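Local coordinates for A1 protein (Enterobacteria phage Qbeta, PDB 3RLK) that serves as a minor read-through component of the phage particle, carrying an extension to the coat protein that is probably needed for infection, at residues F63-W76 / K180-A192. Sequence-based numbering, arbitrary orientation.
Sequences FDVALKDLLGNTKW and KCPIQAVIVVPRA
Asp69 OD2 accepts a bond from Ala66 N at 2.7 Å, the amide approaching 51° out of the carboxylate plane, and with the return bond from Asp69 N to Ala66 O (2.9 Å) this closes the short turn that sets Leu67 and Leu70 against Ile187; Thr25 holds Asp69 OD1. From this turn Leu70 CD1 drops between Ile187 CG2 (3.6 Å) and Ala185 CB, while Leu67, with CG anti to N, crosses Ile187 at about a right angle, CD1 lying 3.8 Å from Ile187 CB. Farther along, Leu71 splits its methyls: CD1 reaches toward Pro190, 3.7 Å from its CD, and CD2 reaches Ile187 CD1. Trp76, whose NE1 is bonded to Arg89 O, slides past Val189, CZ2 being 4.1 Å from Val189 CG2. At the other end the Phe63 ring lies flat over Ala185, a CH-pi contact with CA 3.8 Å from the ring centroid and 9° off its normal. Ala185 sits in a classic beta bulge with Gln184. The loop thus covers one side of strand 183-188, an outer strand of its three-stranded sheet. Methyl groups and rings dominate, so the fit probably rests mostly on shape and exclusion of water; buried Val186 O, partnerless in the model, is likely a small cost.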
loop_
_atom_site.group_PDB
_atom_site.type_symbol
_atom_site.label_atom_id
_atom_site.label_comp_id
_atom_site.label_asym_id
_atom_site.label_seq_id
_atom_site.Cartn_x
_atom_site.Cartn_y
_atom_site.Cartn_z
ATOM N N PHE A 63 5.132 10.565 -6.376
ATOM C CA PHE A 63 6.171 9.546 -6.161
ATOM C C PHE A 63 7.330 9.727 -7.161
ATOM O O PHE A 63 7.161 10.276 -8.267
ATOM C CB PHE A 63 5.594 8.136 -6.383
ATOM C CG PHE A 63 4.363 7.854 -5.565
ATOM C CD1 PHE A 63 4.459 7.607 -4.176
ATOM C CD2 PHE A 63 3.113 7.772 -6.153
ATOM C CE1 PHE A 63 3.312 7.257 -3.407
ATOM C CE2 PHE A 63 1.980 7.454 -5.415
ATOM C CZ PHE A 63 2.030 7.205 -4.062
ATOM N N ASP A 64 8.529 9.298 -6.738
ATOM C CA ASP A 64 9.723 9.446 -7.563
ATOM C C ASP A 64 9.927 8.147 -8.343
ATOM O O ASP A 64 11.011 7.552 -8.304
ATOM C CB ASP A 64 10.923 9.700 -6.659
ATOM C CG ASP A 64 10.875 11.067 -5.985
ATOM O OD1 ASP A 64 10.347 12.032 -6.602
ATOM O OD2 ASP A 64 11.434 11.191 -4.870
ATOM N N VAL A 65 8.858 7.671 -8.959
ATOM C CA VAL A 65 8.965 6.619 -10.007
ATOM C C VAL A 65 8.042 7.040 -11.117
ATOM O O VAL A 65 7.038 7.759 -10.799
ATOM C CB VAL A 65 8.503 5.201 -9.533
ATOM C CG1 VAL A 65 9.481 4.612 -8.641
ATOM C CG2 VAL A 65 7.071 5.205 -8.888
ATOM N N ALA A 66 8.329 6.611 -12.373
ATOM C CA ALA A 66 7.362 6.741 -13.497
ATOM C C ALA A 66 6.365 5.598 -13.376
ATOM O O ALA A 66 6.711 4.499 -12.920
ATOM C CB ALA A 66 8.019 6.694 -14.902
ATOM N N LEU A 67 5.122 5.831 -13.806
ATOM C CA LEU A 67 4.207 4.693 -13.857
ATOM C C LEU A 67 4.843 3.542 -14.599
ATOM O O LEU A 67 4.746 2.392 -14.111
ATOM C CB LEU A 67 2.910 5.056 -14.568
ATOM C CG LEU A 67 1.889 3.937 -14.728
ATOM C CD1 LEU A 67 1.377 3.440 -13.372
ATOM C CD2 LEU A 67 0.750 4.611 -15.500
ATOM N N LYS A 68 5.467 3.803 -15.744
ATOM C CA LYS A 68 5.965 2.637 -16.527
ATOM C C LYS A 68 7.006 1.840 -15.718
ATOM O O LYS A 68 7.199 0.648 -16.006
ATOM C CB LYS A 68 6.517 3.011 -17.898
ATOM C CG LYS A 68 7.860 3.786 -17.936
ATOM C CD LYS A 68 8.525 3.752 -19.289
ATOM C CE LYS A 68 10.041 3.799 -19.117
ATOM N NZ LYS A 68 10.517 5.179 -18.766
ATOM N N ASP A 69 7.648 2.449 -14.708
ATOM C CA ASP A 69 8.652 1.675 -13.930
ATOM C C ASP A 69 8.070 0.460 -13.208
ATOM O O ASP A 69 8.787 -0.534 -12.946
ATOM C CB ASP A 69 9.328 2.540 -12.844
ATOM C CG ASP A 69 10.149 3.660 -13.441
ATOM O OD1 ASP A 69 10.584 3.436 -14.606
ATOM O OD2 ASP A 69 10.287 4.749 -12.826
ATOM N N LEU A 70 6.779 0.559 -12.884
ATOM C CA LEU A 70 6.101 -0.466 -12.094
ATOM C C LEU A 70 5.337 -1.463 -12.922
ATOM O O LEU A 70 4.733 -2.384 -12.330
ATOM C CB LEU A 70 5.133 0.202 -11.113
ATOM C CG LEU A 70 5.689 1.400 -10.343
ATOM C CD1 LEU A 70 4.611 2.069 -9.502
ATOM C CD2 LEU A 70 6.886 1.053 -9.407
ATOM N N LEU A 71 5.298 -1.232 -14.252
ATOM C CA LEU A 71 4.512 -2.025 -15.183
ATOM C C LEU A 71 5.412 -2.954 -16.033
ATOM O O LEU A 71 6.614 -2.741 -16.138
ATOM C CB LEU A 71 3.697 -1.185 -16.125
ATOM C CG LEU A 71 2.649 -0.297 -15.382
ATOM C CD1 LEU A 71 1.871 0.457 -16.461
ATOM C CD2 LEU A 71 1.693 -0.998 -14.394
ATOM N N GLY A 72 4.854 -4.057 -16.495
ATOM C CA GLY A 72 5.644 -4.937 -17.345
ATOM C C GLY A 72 4.761 -6.045 -17.788
ATOM O O GLY A 72 3.542 -5.835 -17.962
ATOM N N ASN A 73 5.362 -7.222 -17.991
ATOM C CA ASN A 73 4.568 -8.352 -18.461
ATOM C C ASN A 73 4.319 -9.550 -17.524
ATOM O O ASN A 73 3.907 -10.660 -17.971
ATOM C CB ASN A 73 5.109 -8.829 -19.850
ATOM C CG ASN A 73 6.498 -9.431 -19.746
ATOM O OD1 ASN A 73 7.019 -9.605 -18.652
ATOM N ND2 ASN A 73 7.101 -9.738 -20.863
ATOM N N THR A 74 4.546 -9.356 -16.230
ATOM C CA THR A 74 4.312 -10.426 -15.279
ATOM C C THR A 74 2.917 -10.299 -14.597
ATOM O O THR A 74 2.259 -9.243 -14.693
ATOM C CB THR A 74 5.453 -10.488 -14.268
ATOM O OG1 THR A 74 5.356 -9.369 -13.378
ATOM C CG2 THR A 74 6.831 -10.490 -14.964
ATOM N N LYS A 75 2.457 -11.358 -13.934
ATOM C CA LYS A 75 1.114 -11.290 -13.387
ATOM C C LYS A 75 1.032 -10.546 -12.026
ATOM O O LYS A 75 1.872 -10.743 -11.181
ATOM C CB LYS A 75 0.437 -12.658 -13.408
ATOM C CG LYS A 75 0.867 -13.689 -12.476
ATOM C CD LYS A 75 -0.120 -14.867 -12.755
ATOM C CE LYS A 75 0.029 -16.109 -11.846
ATOM N NZ LYS A 75 -0.479 -17.315 -12.584
ATOM N N TRP A 76 0.002 -9.718 -11.828
ATOM C CA TRP A 76 -0.264 -9.187 -10.500
ATOM C C TRP A 76 -0.789 -10.337 -9.637
ATOM O O TRP A 76 -1.452 -11.260 -10.183
ATOM C CB TRP A 76 -1.393 -8.138 -10.581
ATOM C CG TRP A 76 -1.002 -6.994 -11.383
ATOM C CD1 TRP A 76 -1.422 -6.694 -12.689
ATOM C CD2 TRP A 76 -0.168 -5.934 -10.970
ATOM N NE1 TRP A 76 -0.836 -5.529 -13.093
ATOM C CE2 TRP A 76 -0.048 -5.036 -12.076
ATOM C CE3 TRP A 76 0.533 -5.659 -9.788
ATOM C CZ2 TRP A 76 0.696 -3.860 -12.003
ATOM C CZ3 TRP A 76 1.305 -4.487 -9.715
ATOM C CH2 TRP A 76 1.388 -3.605 -10.820
ATOM N N LYS A 180 9.934 -6.010 5.103
ATOM C CA LYS A 180 10.099 -6.992 4.042
ATOM C C LYS A 180 9.686 -6.451 2.700
ATOM O O LYS A 180 10.266 -6.851 1.666
ATOM C CB LYS A 180 9.265 -8.204 4.329
ATOM C CG LYS A 180 9.799 -8.974 5.484
ATOM C CD LYS A 180 8.927 -10.184 5.689
ATOM C CE LYS A 180 9.068 -10.902 7.031
ATOM N NZ LYS A 180 8.100 -12.087 6.938
ATOM N N CYS A 181 8.624 -5.632 2.686
ATOM C CA CYS A 181 8.024 -5.191 1.411
ATOM C C CYS A 181 7.460 -3.760 1.467
ATOM O O CYS A 181 6.227 -3.571 1.443
ATOM C CB CYS A 181 6.973 -6.193 0.931
ATOM S SG CYS A 181 6.370 -6.058 -0.764
ATOM N N PRO A 182 8.360 -2.751 1.448
ATOM C CA PRO A 182 7.845 -1.397 1.618
ATOM C C PRO A 182 7.048 -0.930 0.397
ATOM O O PRO A 182 7.314 -1.362 -0.750
ATOM C CB PRO A 182 9.111 -0.556 1.825
ATOM C CG PRO A 182 10.240 -1.396 1.193
ATOM C CD PRO A 182 9.828 -2.792 1.603
ATOM N N ILE A 183 6.039 -0.093 0.677
ATOM C CA ILE A 183 5.229 0.463 -0.429
ATOM C C ILE A 183 6.072 1.434 -1.203
ATOM O O ILE A 183 6.747 2.297 -0.607
ATOM C CB ILE A 183 3.920 1.141 0.128
ATOM C CG1 ILE A 183 3.132 0.090 0.942
ATOM C CG2 ILE A 183 3.141 1.942 -1.017
ATOM C CD1 ILE A 183 2.020 0.636 1.867
ATOM N N GLN A 184 5.994 1.354 -2.522
ATOM C CA GLN A 184 6.771 2.244 -3.422
ATOM C C GLN A 184 5.850 3.253 -4.036
ATOM O O GLN A 184 6.277 4.375 -4.347
ATOM C CB GLN A 184 7.345 1.424 -4.560
ATOM C CG GLN A 184 8.183 0.173 -4.170
ATOM C CD GLN A 184 9.384 0.580 -3.352
ATOM O OE1 GLN A 184 9.452 0.294 -2.154
ATOM N NE2 GLN A 184 10.242 1.389 -3.945
ATOM N N ALA A 185 4.606 2.851 -4.315
ATOM C CA ALA A 185 3.643 3.771 -4.953
ATOM C C ALA A 185 2.225 3.217 -4.936
ATOM O O ALA A 185 2.017 2.015 -4.706
ATOM C CB ALA A 185 4.062 4.112 -6.393
ATOM N N VAL A 186 1.237 4.103 -5.151
ATOM C CA VAL A 186 -0.157 3.665 -5.335
ATOM C C VAL A 186 -0.451 4.144 -6.739
ATOM O O VAL A 186 -0.192 5.354 -7.103
ATOM C CB VAL A 186 -1.187 4.356 -4.329
ATOM C CG1 VAL A 186 -2.646 4.062 -4.787
ATOM C CG2 VAL A 186 -1.024 3.856 -2.908
ATOM N N ILE A 187 -0.973 3.233 -7.572
ATOM C CA ILE A 187 -1.240 3.585 -8.974
ATOM C C ILE A 187 -2.668 3.242 -9.365
ATOM O O ILE A 187 -3.337 2.457 -8.665
ATOM C CB ILE A 187 -0.237 2.862 -10.000
ATOM C CG1 ILE A 187 -0.460 1.344 -9.900
ATOM C CG2 ILE A 187 1.222 3.131 -9.581
ATOM C CD1 ILE A 187 0.360 0.518 -10.968
ATOM N N VAL A 188 -3.074 3.794 -10.511
ATOM C CA VAL A 188 -4.191 3.240 -11.276
ATOM C C VAL A 188 -3.614 2.364 -12.437
ATOM O O VAL A 188 -2.926 2.864 -13.324
ATOM C CB VAL A 188 -5.175 4.334 -11.758
ATOM C CG1 VAL A 188 -6.224 3.698 -12.695
ATOM C CG2 VAL A 188 -5.964 5.003 -10.552
ATOM N N VAL A 189 -3.796 1.036 -12.371
ATOM C CA VAL A 189 -3.190 0.197 -13.430
ATOM C C VAL A 189 -3.925 0.404 -14.772
ATOM O O VAL A 189 -5.147 0.225 -14.848
ATOM C CB VAL A 189 -3.078 -1.280 -13.019
ATOM C CG1 VAL A 189 -4.449 -1.871 -12.713
ATOM C CG2 VAL A 189 -2.319 -2.112 -14.073
ATOM N N PRO A 190 -3.195 0.772 -15.834
ATOM C CA PRO A 190 -3.859 0.920 -17.182
ATOM C C PRO A 190 -4.465 -0.359 -17.719
ATOM O O PRO A 190 -3.903 -1.451 -17.567
ATOM C CB PRO A 190 -2.726 1.314 -18.123
ATOM C CG PRO A 190 -1.614 1.801 -17.179
ATOM C CD PRO A 190 -1.740 0.941 -15.930
ATOM N N ARG A 191 -5.614 -0.206 -18.372
ATOM C CA ARG A 191 -6.156 -1.306 -19.189
ATOM C C ARG A 191 -5.268 -1.687 -20.335
ATOM O O ARG A 191 -4.539 -0.857 -20.848
ATOM C CB ARG A 191 -7.508 -0.923 -19.749
ATOM C CG ARG A 191 -8.550 -0.987 -18.654
ATOM C CD ARG A 191 -9.856 -0.239 -19.038
ATOM N NE ARG A 191 -9.681 1.210 -19.160
ATOM C CZ ARG A 191 -10.284 2.081 -18.330
ATOM N NH1 ARG A 191 -11.085 1.628 -17.389
ATOM N NH2 ARG A 191 -10.111 3.370 -18.481
ATOM N N ALA A 192 -5.375 -2.938 -20.777
ATOM C CA ALA A 192 -4.615 -3.334 -21.956
ATOM C C ALA A 192 -5.478 -4.227 -22.846
ATOM O O ALA A 192 -6.734 -4.189 -22.814
ATOM C CB ALA A 192 -3.311 -4.018 -21.552
ATOM O OXT ALA A 192 -4.949 -5.016 -23.636
#